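Local coordinates for periplasmic binding protein component of an ABC type zinc uptake transporter (Synechocystis sp., PDB 2OV3) that binds zinc in the periplasm and probably delivers it to the membrane components of an ABC-type zinc uptake transporter, at residues L149-L153 with F171-L177; L197-K202 with I223-I227. All blocks are in the same frame, centred on the assembly; numbering follows the deposited sequence.

Interaction 1: L149-L153 with F171-L177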
ATOM      1  N   LEU A 149       1.564  15.272   5.907  1.00 31.53           N
ATOM      2  CA  LEU A 149       1.926  14.976   4.530  1.00 29.58           C
ATOM      3  C   LEU A 149       1.410  16.115   3.636  1.00 29.65           C
ATOM      4  O   LEU A 149       2.070  16.515   2.678  1.00 28.13           O
ATOM      5  CB  LEU A 149       1.326  13.621   4.114  1.00 25.33           C
ATOM      6  CG  LEU A 149       1.824  12.382   4.893  1.00 23.31           C
ATOM      7  CD1 LEU A 149       0.879  11.196   4.705  1.00 19.78           C
ATOM      8  CD2 LEU A 149       3.224  12.034   4.452  1.00 20.47           C
ATOM      9  N   GLY A 150       0.240  16.648   3.978  1.00 30.16           N
ATOM     10  CA  GLY A 150      -0.352  17.734   3.209  1.00 30.48           C
ATOM     11  C   GLY A 150       0.500  18.987   3.123  1.00 31.20           C
ATOM     12  O   GLY A 150       0.581  19.620   2.072  1.00 32.36           O
ATOM     13  N   GLN A 151       1.138  19.354   4.226  1.00 31.66           N
ATOM     14  CA  GLN A 151       1.978  20.541   4.238  1.00 33.69           C
ATOM     15  C   GLN A 151       3.289  20.338   3.499  1.00 32.30           C
ATOM     16  O   GLN A 151       3.994  21.297   3.198  1.00 31.48           O
ATOM     17  CB  GLN A 151       2.271  20.966   5.676  1.00 37.54           C
ATOM     18  CG  GLN A 151       1.498  22.195   6.130  1.00 43.33           C
ATOM     19  CD  GLN A 151       1.730  22.500   7.597  1.00 46.91           C
ATOM     20  OE1 GLN A 151       1.345  21.717   8.474  1.00 48.05           O
ATOM     21  NE2 GLN A 151       2.371  23.632   7.874  1.00 48.34           N
ATOM     22  N   ILE A 152       3.619  19.090   3.201  1.00 31.02           N
ATOM     23  CA  ILE A 152       4.867  18.808   2.510  1.00 29.87           C
ATOM     24  C   ILE A 152       4.690  18.813   1.003  1.00 28.89           C
ATOM     25  O   ILE A 152       5.574  19.244   0.258  1.00 28.15           O
ATOM     26  CB  ILE A 152       5.417  17.443   2.924  1.00 29.28           C
ATOM     27  CG1 ILE A 152       5.488  17.380   4.455  1.00 30.31           C
ATOM     28  CG2 ILE A 152       6.791  17.223   2.292  1.00 26.96           C
ATOM     29  CD1 ILE A 152       5.748  15.993   5.014  1.00 28.22           C
ATOM     30  N   LEU A 153       3.533  18.346   0.561  1.00 28.07           N
ATOM     31  CA  LEU A 153       3.253  18.260  -0.852  1.00 29.89           C
ATOM     32  C   LEU A 153       2.433  19.410  -1.435  1.00 31.04           C
ATOM     33  O   LEU A 153       2.669  19.817  -2.569  1.00 32.50           O
ATOM     34  CB  LEU A 153       2.563  16.924  -1.128  1.00 28.83           C
ATOM     35  CG  LEU A 153       3.365  15.591  -1.048  1.00 28.10           C
ATOM     36  CD1 LEU A 153       4.758  15.784  -0.482  1.00 23.58           C
ATOM     37  CD2 LEU A 153       2.567  14.597  -0.222  1.00 24.98           C
ATOM     38  N   PHE A 171      -2.600   7.331  -2.772  1.00 20.10           N
ATOM     39  CA  PHE A 171      -1.798   8.276  -2.025  1.00 18.50           C
ATOM     40  C   PHE A 171      -1.716   9.563  -2.828  1.00 19.82           C
ATOM     41  O   PHE A 171      -1.877  10.639  -2.283  1.00 19.93           O
ATOM     42  CB  PHE A 171      -0.400   7.715  -1.825  1.00 16.74           C
ATOM     43  CG  PHE A 171       0.574   8.683  -1.208  1.00 17.13           C
ATOM     44  CD1 PHE A 171       0.814   8.670   0.158  1.00 17.81           C
ATOM     45  CD2 PHE A 171       1.287   9.576  -1.999  1.00 17.48           C
ATOM     46  CE1 PHE A 171       1.759   9.518   0.725  1.00 19.40           C
ATOM     47  CE2 PHE A 171       2.238  10.432  -1.436  1.00 18.45           C
ATOM     48  CZ  PHE A 171       2.470  10.402  -0.074  1.00 18.61           C
ATOM     49  N   ALA A 172      -1.457   9.447  -4.126  1.00 21.13           N
ATOM     50  CA  ALA A 172      -1.342  10.621  -4.982  1.00 23.45           C
ATOM     51  C   ALA A 172      -2.686  11.333  -5.163  1.00 24.68           C
ATOM     52  O   ALA A 172      -2.726  12.513  -5.481  1.00 23.65           O
ATOM     53  CB  ALA A 172      -0.771  10.225  -6.340  1.00 19.65           C
ATOM     54  N   ARG A 173      -3.779  10.602  -4.976  1.00 25.72           N
ATOM     55  CA  ARG A 173      -5.119  11.149  -5.114  1.00 27.86           C
ATOM     56  C   ARG A 173      -5.467  12.083  -3.963  1.00 27.97           C
ATOM     57  O   ARG A 173      -6.022  13.166  -4.168  1.00 26.31           O
ATOM     58  CB  ARG A 173      -6.132  10.015  -5.152  1.00 31.05           C
ATOM     59  CG  ARG A 173      -6.779   9.807  -6.491  1.00 35.31           C
ATOM     60  CD  ARG A 173      -7.893  10.815  -6.718  1.00 39.15           C
ATOM     61  NE  ARG A 173      -8.504  10.605  -8.019  1.00 41.33           N
ATOM     62  CZ  ARG A 173      -7.877  10.806  -9.172  1.00 42.98           C
ATOM     63  NH1 ARG A 173      -6.622  11.232  -9.177  1.00 41.44           N
ATOM     64  NH2 ARG A 173      -8.499  10.555 -10.318  1.00 45.03           N
ATOM     65  N   ASP A 174      -5.145  11.650  -2.747  1.00 26.84           N
ATOM     66  CA  ASP A 174      -5.430  12.442  -1.556  1.00 27.93           C
ATOM     67  C   ASP A 174      -4.684  13.777  -1.557  1.00 26.81           C
ATOM     68  O   ASP A 174      -5.245  14.812  -1.201  1.00 27.68           O
ATOM     69  CB  ASP A 174      -5.051  11.661  -0.285  1.00 26.12           C
ATOM     70  CG  ASP A 174      -5.759  10.329  -0.179  1.00 24.65           C
ATOM     71  OD1 ASP A 174      -6.881  10.180  -0.708  1.00 22.95           O
ATOM     72  OD2 ASP A 174      -5.201   9.418   0.457  1.00 27.32           O
ATOM     73  N   TYR A 175      -3.425  13.742  -1.979  1.00 24.15           N
ATOM     74  CA  TYR A 175      -2.587  14.932  -1.997  1.00 22.22           C
ATOM     75  C   TYR A 175      -2.431  15.599  -3.361  1.00 21.03           C
ATOM     76  O   TYR A 175      -1.455  16.301  -3.608  1.00 20.93           O
ATOM     77  CB  TYR A 175      -1.220  14.582  -1.396  1.00 21.52           C
ATOM     78  CG  TYR A 175      -1.367  13.899  -0.056  1.00 22.37           C
ATOM     79  CD1 TYR A 175      -1.982  14.556   1.013  1.00 20.65           C
ATOM     80  CD2 TYR A 175      -1.016  12.554   0.107  1.00 21.62           C
ATOM     81  CE1 TYR A 175      -2.261  13.891   2.202  1.00 20.86           C
ATOM     82  CE2 TYR A 175      -1.287  11.875   1.295  1.00 20.78           C
ATOM     83  CZ  TYR A 175      -1.916  12.549   2.336  1.00 21.32           C
ATOM     84  OH  TYR A 175      -2.239  11.887   3.501  1.00 21.51           O
ATOM     85  N   ASN A 176      -3.392  15.371  -4.248  1.00 20.55           N
ATOM     86  CA  ASN A 176      -3.375  15.995  -5.569  1.00 22.68           C
ATOM     87  C   ASN A 176      -2.077  15.825  -6.347  1.00 22.36           C
ATOM     88  O   ASN A 176      -1.488  16.792  -6.833  1.00 23.09           O
ATOM     89  CB  ASN A 176      -3.713  17.483  -5.427  1.00 21.35           C
ATOM     90  CG  ASN A 176      -4.949  17.706  -4.580  1.00 26.29           C
ATOM     91  OD1 ASN A 176      -4.851  18.143  -3.431  1.00 28.30           O
ATOM     92  ND2 ASN A 176      -6.127  17.380  -5.133  1.00 25.97           N
ATOM     93  N   LEU A 177      -1.641  14.580  -6.459  1.00 23.93           N
ATOM     94  CA  LEU A 177      -0.436  14.253  -7.196  1.00 23.63           C
ATOM     95  C   LEU A 177      -0.847  13.293  -8.284  1.00 22.00           C
ATOM     96  O   LEU A 177      -1.940  12.723  -8.247  1.00 21.87           O
ATOM     97  CB  LEU A 177       0.588  13.564  -6.303  1.00 26.09           C
ATOM     98  CG  LEU A 177       1.176  14.382  -5.163  1.00 26.90           C
ATOM     99  CD1 LEU A 177       2.051  13.478  -4.333  1.00 28.14           C
ATOM    100  CD2 LEU A 177       1.971  15.553  -5.710  1.00 29.30           C
TER
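Apolar packing holds the last turn of helix 128-153 against the end of helix 169-174. Leu149 and Leu153, four residues apart and so on one side of their helix, both point their CA-to-CB bonds toward 171-177. Leu149 CD1 lies 4.4 Å from Phe171 CE1. Leu153 reaches three partners: CD2 is 4.2 Å from Phe171 CZ and 4.0 Å from Tyr175 CB, while CG is 4.1 Å from Leu177 CD1. Branched leucines fill the space beside the two flat rings. A CH-pi contact is added where Leu149 CB sits over a face of the Tyr175 ring, 4.2 Å from its centroid. At the closest CA approach, Gly150 CA to Tyr175 CA at 6.3 Å, Gly150 N lies 4.1 Å from Tyr175 CE1.

Helix 169-174 ends in a Schellman motif: Leu177 N bonds to Ala172 O at 2.5 Å, Asn176 N bonds weakly to Arg173 O at 3.4 Å, and Asn176 takes the left-handed conformation that asparagine tolerates well. The reversal brings Leu177 back onto Leu153 and leads the chain into strand 178-181, completing a beta-alpha-beta unit that starts with strand 160-163.

Polar groups find their partners outside the two segments. Tyr175 OH bonds to Asn146, so its ring can be buried without stranding the hydroxyl. Arg159 bridges the two backbones, donating to Leu153 O and Asn176 O. The zinc ion remains about 12 Å from the side chain of Phe171, too far for this cluster to touch the metal.

Interaction 2: L197-K202 with I223-I227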
ATOM      1  N   LEU A 197       6.998   8.627 -22.379  1.00 21.02           N
ATOM      2  CA  LEU A 197       7.145   8.972 -20.979  1.00 20.30           C
ATOM      3  C   LEU A 197       8.418   9.796 -20.793  1.00 20.79           C
ATOM      4  O   LEU A 197       8.407  10.825 -20.116  1.00 20.23           O
ATOM      5  CB  LEU A 197       7.182   7.697 -20.121  1.00 19.34           C
ATOM      6  CG  LEU A 197       7.467   7.816 -18.613  1.00 18.53           C
ATOM      7  CD1 LEU A 197       6.928   6.588 -17.859  1.00 16.73           C
ATOM      8  CD2 LEU A 197       8.959   7.949 -18.404  1.00 17.28           C
ATOM      9  N   ILE A 198       9.511   9.358 -21.412  1.00 22.92           N
ATOM     10  CA  ILE A 198      10.779  10.075 -21.306  1.00 23.96           C
ATOM     11  C   ILE A 198      10.704  11.490 -21.862  1.00 24.07           C
ATOM     12  O   ILE A 198      11.244  12.422 -21.267  1.00 24.47           O
ATOM     13  CB  ILE A 198      11.903   9.351 -22.045  1.00 23.72           C
ATOM     14  CG1 ILE A 198      12.114   7.967 -21.433  1.00 25.72           C
ATOM     15  CG2 ILE A 198      13.193  10.169 -21.965  1.00 24.68           C
ATOM     16  CD1 ILE A 198      13.210   7.180 -22.091  1.00 25.20           C
ATOM     17  N   ASP A 199      10.062  11.654 -23.012  1.00 25.57           N
ATOM     18  CA  ASP A 199       9.961  12.980 -23.602  1.00 28.09           C
ATOM     19  C   ASP A 199       9.063  13.870 -22.764  1.00 28.16           C
ATOM     20  O   ASP A 199       9.315  15.064 -22.626  1.00 27.78           O
ATOM     21  CB  ASP A 199       9.429  12.907 -25.037  1.00 30.57           C
ATOM     22  CG  ASP A 199      10.387  12.193 -25.985  1.00 32.18           C
ATOM     23  OD1 ASP A 199      11.625  12.257 -25.762  1.00 32.85           O
ATOM     24  OD2 ASP A 199       9.904  11.585 -26.963  1.00 34.18           O
ATOM     25  N   THR A 200       8.017  13.288 -22.194  1.00 29.19           N
ATOM     26  CA  THR A 200       7.109  14.062 -21.366  1.00 30.56           C
ATOM     27  C   THR A 200       7.859  14.530 -20.127  1.00 30.49           C
ATOM     28  O   THR A 200       7.722  15.675 -19.691  1.00 30.11           O
ATOM     29  CB  THR A 200       5.900  13.216 -20.952  1.00 31.63           C
ATOM     30  OG1 THR A 200       5.069  12.990 -22.096  1.00 33.04           O
ATOM     31  CG2 THR A 200       5.097  13.924 -19.868  1.00 30.32           C
ATOM     32  N   ALA A 201       8.664  13.628 -19.578  1.00 30.27           N
ATOM     33  CA  ALA A 201       9.459  13.917 -18.395  1.00 29.58           C
ATOM     34  C   ALA A 201      10.448  15.048 -18.673  1.00 28.22           C
ATOM     35  O   ALA A 201      10.510  16.013 -17.921  1.00 29.20           O
ATOM     36  CB  ALA A 201      10.206  12.660 -17.954  1.00 30.36           C
ATOM     37  N   LYS A 202      11.224  14.927 -19.745  1.00 26.99           N
ATOM     38  CA  LYS A 202      12.192  15.967 -20.078  1.00 28.25           C
ATOM     39  C   LYS A 202      11.546  17.350 -20.194  1.00 27.20           C
ATOM     40  O   LYS A 202      12.066  18.328 -19.660  1.00 26.12           O
ATOM     41  CB  LYS A 202      12.907  15.650 -21.392  1.00 28.54           C
ATOM     42  CG  LYS A 202      13.806  14.438 -21.349  1.00 30.85           C
ATOM     43  CD  LYS A 202      14.552  14.291 -22.667  1.00 32.60           C
ATOM     44  CE  LYS A 202      15.527  13.125 -22.613  1.00 34.20           C
ATOM     45  NZ  LYS A 202      16.380  13.024 -23.836  1.00 35.91           N
ATOM     46  N   ILE A 223      15.670   4.574 -17.766  1.00 26.26           N
ATOM     47  CA  ILE A 223      14.752   5.688 -17.951  1.00 25.45           C
ATOM     48  C   ILE A 223      15.346   6.958 -17.357  1.00 26.29           C
ATOM     49  O   ILE A 223      15.422   7.987 -18.020  1.00 25.35           O
ATOM     50  CB  ILE A 223      13.385   5.405 -17.264  1.00 25.35           C
ATOM     51  CG1 ILE A 223      12.641   4.296 -18.006  1.00 24.00           C
ATOM     52  CG2 ILE A 223      12.533   6.669 -17.213  1.00 25.43           C
ATOM     53  CD1 ILE A 223      12.319   4.626 -19.437  1.00 24.82           C
ATOM     54  N   ALA A 224      15.766   6.866 -16.102  1.00 25.90           N
ATOM     55  CA  ALA A 224      16.339   7.997 -15.393  1.00 27.65           C
ATOM     56  C   ALA A 224      17.539   8.586 -16.133  1.00 27.81           C
ATOM     57  O   ALA A 224      17.648   9.803 -16.291  1.00 28.25           O
ATOM     58  CB  ALA A 224      16.749   7.570 -13.987  1.00 27.98           C
ATOM     59  N   ALA A 225      18.442   7.717 -16.572  1.00 27.29           N
ATOM     60  CA  ALA A 225      19.622   8.140 -17.305  1.00 27.02           C
ATOM     61  C   ALA A 225      19.200   8.973 -18.511  1.00 27.48           C
ATOM     62  O   ALA A 225      19.722  10.061 -18.725  1.00 29.83           O
ATOM     63  CB  ALA A 225      20.416   6.929 -17.761  1.00 24.59           C
ATOM     64  N   GLU A 226      18.252   8.464 -19.288  1.00 28.17           N
ATOM     65  CA  GLU A 226      17.772   9.167 -20.466  1.00 28.38           C
ATOM     66  C   GLU A 226      17.094  10.498 -20.181  1.00 28.87           C
ATOM     67  O   GLU A 226      17.185  11.428 -20.979  1.00 29.94           O
ATOM     68  CB  GLU A 226      16.806   8.289 -21.258  1.00 30.39           C
ATOM     69  CG  GLU A 226      17.471   7.452 -22.334  1.00 32.59           C
ATOM     70  CD  GLU A 226      18.371   8.268 -23.248  1.00 33.60           C
ATOM     71  OE1 GLU A 226      17.931   9.352 -23.704  1.00 32.73           O
ATOM     72  OE2 GLU A 226      19.520   7.820 -23.509  1.00 34.31           O
ATOM     73  N   ILE A 227      16.403  10.595 -19.057  1.00 28.83           N
ATOM     74  CA  ILE A 227      15.717  11.830 -18.730  1.00 29.84           C
ATOM     75  C   ILE A 227      16.652  12.803 -18.023  1.00 29.94           C
ATOM     76  O   ILE A 227      16.348  13.988 -17.885  1.00 28.45           O
ATOM     77  CB  ILE A 227      14.520  11.570 -17.810  1.00 30.47           C
ATOM     78  CG1 ILE A 227      13.649  10.451 -18.388  1.00 32.05           C
ATOM     79  CG2 ILE A 227      13.712  12.854 -17.657  1.00 31.65           C
ATOM     80  CD1 ILE A 227      12.482  10.064 -17.504  1.00 30.82           C
TER
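Helices 193-204 and 218-227 meet near their C-terminal ends; the short segments run at 45° to one another, with axes 9.6 Å apart at closest approach. Ile223 opens the contact: its CG2 lies 4.0 Å from Leu197 CD2 and its CD1 3.8 Å from Ile198 CD1, and it also rests on Val209 of strand 208-212. Ala224 turns its methyl away from helix 193-204, onto Val209, where a small residue lets helix and sheet come close. Glu226 lies at the exposed edge of the contact. Its aliphatic CB packs 3.9 Å from Ile198 CD1, and its OE1 forms a long salt bridge, 4.0 Å, with Lys202 NZ. Both residues have long, flexible chains that keep their charges in solvent while their carbons cover the isoleucines. Ile227 is the centre of the interface, a knob in a hole made by Leu197, Ile198, Ala201 and Lys202. Its CD1 comes to 3.5 Å from Ala201 CB, its CG1 to 3.6 Å from Ile198 CG2, and its CG2 to 4.0 Å from Lys202 CG; the small alanine forms the floor that admits the knob. Ala201 and Ile227 share Ile162 of strand 160-163 beneath them, as expected of neighbouring helices in a parallel alpha/beta domain. Branched aliphatic shape and burial therefore do most of the holding, and the stretched charge pair can contribute only modestly at the edge.

In the fold
From the N terminus, the chain first builds the parallel sheet with strands 3-7, 24-28, 54-57 and 78-81, then passes through helices 106-123 and 128-153 before either contact forms. Interaction 1 closes a loop of 17 residues containing strand 160-163, tying the end of helix 128-153 to the first crossover helix of the second sheet. Interaction 2 follows in series, closing 20 residues around strand 208-212, so the loops neither nest nor cross. Their nearest atoms are about 13 Å apart. Phe161 lies beneath the former and Ile162 beneath the latter; as successive strand residues, they suggest packing on opposite faces of one sheet.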